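Local coordinates for protein putative glucarate dehydratase (Pseudomonas fluorescens, PDB 4IT1) that probably catalyses the magnesium-dependent dehydration of D-glucarate to 5-dehydro-4-deoxy-D-glucarate, at residues T29-D37 / L411-C421. Residues are numbered along the deposited sequence; the frame is centred on the assembly and turned at random.
Sequences TVTPIAFRD and LGKLHDQYLTC
P32 lies on the ring of Y418 in a CH-pi contact: its CB sits 3.5 Å from the ring centroid, over one face. The partners belong to strand 25-36, an outermost strand of the three-stranded antiparallel sheet in the enolase-superfamily N-terminal domain, and to helix 408-421, from the C-terminal part of the chain; the axes of 29-36 and 411-421 cross at 80°. The phenol reaches P32 because CG of Y418 stands anti to the backbone N (chi1 169°), while its CB packs against the backbone of I33. An alanine in place of Y418 would keep the CB on I33 but would probably open a gap beside CB and CG of P32 and leave R424 without its cation-pi partner. Next along the strand, A34 points its methyl at the helix backbone, with CB 3.7 Å from CA of Y418, and also touches SG of C421. T31 CG2 meets L411 CD1 tip to tip and comes to the edge of the H415 ring, 3.4 Å from ND1. Deeper in, CB of I33 packs on CB of L414. The backbone of A34 is bonded through both its polar atoms: its N donates to O of L414 at 3.1 Å, and its O accepts from NE2 of Q417 at 3.0 Å. This second bond is bent, 133° at the hydrogen, and its donor lies above the carbonyl plane. NE2 of Q417 also bonds E379, whose carboxylate forms a salt bridge with R36. Outside the pair, strand 50-60 bonds the strand backbone at T31, I33 and F35, and L77 of helix 74-87 touches both P32 and Y418. The helix's own i to i+4 bond shares an acceptor with the strand: N of Y418 and N of A34 approach O of L414 from opposite faces of its carbonyl plane.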
ATOM      1  N   THR A  29      11.923  14.718 -21.114  1.00 66.09           N
ATOM      2  CA  THR A  29      13.299  14.607 -21.592  1.00 73.87           C
ATOM      3  C   THR A  29      14.053  13.447 -20.931  1.00 86.42           C
ATOM      4  O   THR A  29      14.485  13.537 -19.774  1.00 87.45           O
ATOM      5  CB  THR A  29      14.077  15.933 -21.411  1.00 72.83           C
ATOM      6  OG1 THR A  29      13.391  16.986 -22.096  1.00 83.25           O
ATOM      7  CG2 THR A  29      15.496  15.823 -21.965  1.00 72.74           C
ATOM      8  N   VAL A  30      14.207  12.364 -21.689  1.00 77.57           N
ATOM      9  CA  VAL A  30      14.980  11.209 -21.255  1.00 65.71           C
ATOM     10  C   VAL A  30      16.405  11.338 -21.790  1.00 63.22           C
ATOM     11  O   VAL A  30      16.614  11.534 -22.986  1.00 74.51           O
ATOM     12  CB  VAL A  30      14.338   9.892 -21.734  1.00 65.07           C
ATOM     13  CG1 VAL A  30      14.987   8.705 -21.040  1.00 72.80           C
ATOM     14  CG2 VAL A  30      12.834   9.909 -21.482  1.00 51.70           C
ATOM     15  N   THR A  31      17.381  11.222 -20.899  1.00 51.18           N
ATOM     16  CA  THR A  31      18.759  11.546 -21.230  1.00 55.77           C
ATOM     17  C   THR A  31      19.728  10.495 -20.684  1.00 62.64           C
ATOM     18  O   THR A  31      19.938  10.410 -19.476  1.00 71.38           O
ATOM     19  CB  THR A  31      19.132  12.959 -20.713  1.00 61.64           C
ATOM     20  OG1 THR A  31      18.233  13.927 -21.275  1.00 62.47           O
ATOM     21  CG2 THR A  31      20.564  13.325 -21.075  1.00 49.68           C
ATOM     22  N   PRO A  32      20.309   9.677 -21.580  1.00 63.51           N
ATOM     23  CA  PRO A  32      21.302   8.670 -21.183  1.00 58.81           C
ATOM     24  C   PRO A  32      22.652   9.265 -20.789  1.00 52.81           C
ATOM     25  O   PRO A  32      23.080  10.255 -21.376  1.00 63.97           O
ATOM     26  CB  PRO A  32      21.446   7.800 -22.435  1.00 61.28           C
ATOM     27  CG  PRO A  32      20.910   8.620 -23.559  1.00 68.31           C
ATOM     28  CD  PRO A  32      19.856   9.500 -22.971  1.00 62.29           C
ATOM     29  N   ILE A  33      23.316   8.649 -19.811  1.00 53.01           N
ATOM     30  CA  ILE A  33      24.611   9.133 -19.296  1.00 59.07           C
ATOM     31  C   ILE A  33      25.550   8.003 -18.869  1.00 57.14           C
ATOM     32  O   ILE A  33      25.122   6.866 -18.648  1.00 53.08           O
ATOM     33  CB  ILE A  33      24.454  10.087 -18.077  1.00 66.65           C
ATOM     34  CG1 ILE A  33      23.705   9.398 -16.930  1.00 64.11           C
ATOM     35  CG2 ILE A  33      23.770  11.395 -18.468  1.00 69.74           C
ATOM     36  CD1 ILE A  33      24.281   9.699 -15.567  1.00 68.05           C
ATOM     37  N   ALA A  34      26.831   8.323 -18.723  1.00 50.90           N
ATOM     38  CA  ALA A  34      27.786   7.351 -18.203  1.00 62.01           C
ATOM     39  C   ALA A  34      28.767   8.005 -17.253  1.00 61.56           C
ATOM     40  O   ALA A  34      29.176   9.147 -17.460  1.00 70.87           O
ATOM     41  CB  ALA A  34      28.526   6.655 -19.335  1.00 63.78           C
ATOM     42  N   PHE A  35      29.152   7.270 -16.218  1.00 51.26           N
ATOM     43  CA  PHE A  35      30.075   7.797 -15.229  1.00 58.12           C
ATOM     44  C   PHE A  35      31.154   6.786 -14.906  1.00 58.74           C
ATOM     45  O   PHE A  35      30.927   5.575 -14.990  1.00 65.25           O
ATOM     46  CB  PHE A  35      29.338   8.242 -13.954  1.00 65.13           C
ATOM     47  CG  PHE A  35      28.237   7.307 -13.518  1.00 65.13           C
ATOM     48  CD1 PHE A  35      28.527   6.141 -12.810  1.00 63.70           C
ATOM     49  CD2 PHE A  35      26.905   7.606 -13.800  1.00 63.54           C
ATOM     50  CE1 PHE A  35      27.512   5.285 -12.403  1.00 62.38           C
ATOM     51  CE2 PHE A  35      25.887   6.757 -13.395  1.00 61.62           C
ATOM     52  CZ  PHE A  35      26.193   5.595 -12.693  1.00 65.23           C
ATOM     53  N   ARG A  36      32.331   7.288 -14.552  1.00 52.08           N
ATOM     54  CA  ARG A  36      33.453   6.425 -14.206  1.00 57.03           C
ATOM     55  C   ARG A  36      33.042   5.467 -13.093  1.00 66.36           C
ATOM     56  O   ARG A  36      32.398   5.863 -12.111  1.00 52.65           O
ATOM     57  CB  ARG A  36      34.695   7.239 -13.813  1.00 62.57           C
ATOM     58  CG  ARG A  36      35.046   8.345 -14.806  1.00 68.21           C
ATOM     59  CD  ARG A  36      36.522   8.733 -14.791  1.00 69.77           C
ATOM     60  NE  ARG A  36      37.033   9.182 -13.492  1.00 70.75           N
ATOM     61  CZ  ARG A  36      36.728  10.340 -12.906  1.00 74.30           C
ATOM     62  NH1 ARG A  36      35.877  11.188 -13.473  1.00 66.20           N
ATOM     63  NH2 ARG A  36      37.268  10.644 -11.732  1.00 71.51           N
ATOM     64  N   ASP A  37      33.379   4.197 -13.282  1.00 61.17           N
ATOM     65  CA  ASP A  37      33.081   3.179 -12.304  1.00 55.24           C
ATOM     66  C   ASP A  37      34.390   2.471 -11.996  1.00 56.04           C
ATOM     67  O   ASP A  37      35.113   2.078 -12.909  1.00 62.87           O
ATOM     68  CB  ASP A  37      32.049   2.196 -12.866  1.00 71.24           C
ATOM     69  CG  ASP A  37      30.963   1.830 -11.860  1.00 81.37           C
ATOM     70  OD1 ASP A  37      30.740   2.595 -10.895  1.00 92.64           O
ATOM     71  OD2 ASP A  37      30.312   0.779 -12.047  1.00 77.69           O
ATOM     72  N   LEU A 411      24.983  17.625 -17.093  1.00 71.46           N
ATOM     73  CA  LEU A 411      24.119  16.704 -17.835  1.00 68.68           C
ATOM     74  C   LEU A 411      24.652  16.438 -19.243  1.00 75.24           C
ATOM     75  O   LEU A 411      24.965  15.292 -19.583  1.00 86.38           O
ATOM     76  CB  LEU A 411      22.681  17.235 -17.903  1.00 71.01           C
ATOM     77  CG  LEU A 411      21.650  16.352 -18.622  1.00 73.63           C
ATOM     78  CD1 LEU A 411      21.325  15.109 -17.800  1.00 78.97           C
ATOM     79  CD2 LEU A 411      20.381  17.127 -18.953  1.00 58.74           C
ATOM     80  N   GLY A 412      24.750  17.495 -20.050  1.00 73.52           N
ATOM     81  CA  GLY A 412      25.331  17.419 -21.391  1.00 65.63           C
ATOM     82  C   GLY A 412      26.679  16.711 -21.425  1.00 65.76           C
ATOM     83  O   GLY A 412      26.956  15.936 -22.345  1.00 68.91           O
ATOM     84  N   LYS A 413      27.502  16.963 -20.411  1.00 51.83           N
ATOM     85  CA  LYS A 413      28.850  16.395 -20.332  1.00 60.50           C
ATOM     86  C   LYS A 413      28.837  14.873 -20.176  1.00 78.27           C
ATOM     87  O   LYS A 413      29.559  14.165 -20.886  1.00 86.36           O
ATOM     88  CB  LYS A 413      29.643  17.023 -19.181  1.00 58.20           C
ATOM     89  CG  LYS A 413      31.122  16.654 -19.171  1.00 68.52           C
ATOM     90  CD  LYS A 413      31.867  17.266 -17.995  1.00 72.59           C
ATOM     91  CE  LYS A 413      31.558  16.539 -16.694  1.00 83.18           C
ATOM     92  NZ  LYS A 413      32.339  17.085 -15.551  1.00 93.52           N
ATOM     93  N   LEU A 414      28.025  14.380 -19.243  1.00 78.04           N
ATOM     94  CA  LEU A 414      27.948  12.944 -18.980  1.00 79.60           C
ATOM     95  C   LEU A 414      27.132  12.183 -20.043  1.00 68.71           C
ATOM     96  O   LEU A 414      27.317  10.981 -20.223  1.00 64.91           O
ATOM     97  CB  LEU A 414      27.466  12.665 -17.545  1.00 71.22           C
ATOM     98  CG  LEU A 414      28.416  13.081 -16.404  1.00 71.70           C
ATOM     99  CD1 LEU A 414      27.775  12.855 -15.041  1.00 75.72           C
ATOM    100  CD2 LEU A 414      29.780  12.395 -16.471  1.00 63.00           C
ATOM    101  N   HIS A 415      26.257  12.896 -20.752  1.00 69.21           N
ATOM    102  CA  HIS A 415      25.608  12.376 -21.958  1.00 70.00           C
ATOM    103  C   HIS A 415      26.638  12.133 -23.071  1.00 81.61           C
ATOM    104  O   HIS A 415      26.514  11.171 -23.832  1.00 92.54           O
ATOM    105  CB  HIS A 415      24.526  13.347 -22.439  1.00 64.01           C
ATOM    106  CG  HIS A 415      23.855  12.935 -23.714  1.00 70.39           C
ATOM    107  ND1 HIS A 415      22.554  12.483 -23.756  1.00 71.68           N
ATOM    108  CD2 HIS A 415      24.301  12.917 -24.992  1.00 69.15           C
ATOM    109  CE1 HIS A 415      22.227  12.204 -25.006  1.00 75.21           C
ATOM    110  NE2 HIS A 415      23.271  12.455 -25.775  1.00 76.70           N
ATOM    111  N   ASP A 416      27.637  13.013 -23.164  1.00 80.88           N
ATOM    112  CA  ASP A 416      28.719  12.864 -24.139  0.50 79.72           C
ATOM    113  C   ASP A 416      29.600  11.669 -23.783  1.00 74.18           C
ATOM    114  O   ASP A 416      30.027  10.923 -24.665  1.00 76.46           O
ATOM    115  CB  ASP A 416      29.568  14.140 -24.224  0.50 72.35           C
ATOM    116  CG  ASP A 416      28.797  15.328 -24.778  0.50 69.76           C
ATOM    117  OD1 ASP A 416      27.748  15.117 -25.428  0.50 63.17           O
ATOM    118  OD2 ASP A 416      29.244  16.475 -24.559  0.50 65.00           O
ATOM    119  N   GLN A 417      29.868  11.493 -22.486  1.00 72.16           N
ATOM    120  CA  GLN A 417      30.683  10.366 -22.017  1.00 64.97           C
ATOM    121  C   GLN A 417      29.944   9.053 -22.254  1.00 67.79           C
ATOM    122  O   GLN A 417      30.566   7.997 -22.401  1.00 64.01           O
ATOM    123  CB  GLN A 417      31.084  10.512 -20.544  1.00 54.70           C
ATOM    124  CG  GLN A 417      32.290   9.656 -20.163  1.00 59.76           C
ATOM    125  CD  GLN A 417      32.829   9.915 -18.757  1.00 66.07           C
ATOM    126  OE1 GLN A 417      34.033   9.812 -18.523  1.00 63.48           O
ATOM    127  NE2 GLN A 417      31.943  10.241 -17.816  1.00 63.01           N
ATOM    128  N   TYR A 418      28.616   9.133 -22.300  1.00 72.09           N
ATOM    129  CA  TYR A 418      27.788   7.999 -22.682  1.00 74.94           C
ATOM    130  C   TYR A 418      28.062   7.634 -24.134  1.00 75.05           C
ATOM    131  O   TYR A 418      28.364   6.476 -24.443  1.00 72.30           O
ATOM    132  CB  TYR A 418      26.307   8.321 -22.473  1.00 68.67           C
ATOM    133  CG  TYR A 418      25.349   7.316 -23.071  1.00 74.68           C
ATOM    134  CD1 TYR A 418      25.065   6.115 -22.414  1.00 79.16           C
ATOM    135  CD2 TYR A 418      24.714   7.568 -24.291  1.00 74.24           C
ATOM    136  CE1 TYR A 418      24.182   5.191 -22.956  1.00 69.88           C
ATOM    137  CE2 TYR A 418      23.831   6.651 -24.843  1.00 74.55           C
ATOM    138  CZ  TYR A 418      23.570   5.465 -24.170  1.00 74.29           C
ATOM    139  OH  TYR A 418      22.697   4.552 -24.702  1.00 67.15           O
ATOM    140  N   LEU A 419      27.980   8.636 -25.007  1.00 75.56           N
ATOM    141  CA  LEU A 419      28.114   8.442 -26.452  1.00 75.78           C
ATOM    142  C   LEU A 419      29.462   7.852 -26.852  1.00 72.21           C
ATOM    143  O   LEU A 419      29.552   7.096 -27.813  1.00 74.05           O
ATOM    144  CB  LEU A 419      27.871   9.761 -27.192  1.00 69.54           C
ATOM    145  CG  LEU A 419      26.446  10.338 -27.181  1.00 71.39           C
ATOM    146  CD1 LEU A 419      26.455  11.790 -27.633  1.00 82.02           C
ATOM    147  CD2 LEU A 419      25.479   9.527 -28.035  1.00 66.55           C
ATOM    148  N   THR A 420      30.494   8.165 -26.080  1.00 72.70           N
ATOM    149  CA  THR A 420      31.866   7.816 -26.433  1.00 66.62           C
ATOM    150  C   THR A 420      32.443   6.595 -25.694  1.00 71.51           C
ATOM    151  O   THR A 420      33.528   6.122 -26.045  1.00 57.94           O
ATOM    152  CB  THR A 420      32.805   9.020 -26.205  1.00 73.08           C
ATOM    153  OG1 THR A 420      32.755   9.404 -24.826  1.00 71.32           O
ATOM    154  CG2 THR A 420      32.389  10.215 -27.075  1.00 66.75           C
ATOM    155  N   CYS A 421      31.746   6.084 -24.677  1.00 77.43           N
ATOM    156  CA  CYS A 421      32.314   4.989 -23.869  1.00 75.69           C
ATOM    157  C   CYS A 421      32.235   3.633 -24.565  1.00 67.64           C
ATOM    158  O   CYS A 421      33.064   2.759 -24.315  1.00 64.36           O
ATOM    159  CB  CYS A 421      31.690   4.918 -22.469  1.00 71.51           C
ATOM    160  SG  CYS A 421      29.932   4.509 -22.445  1.00 68.04           S
TER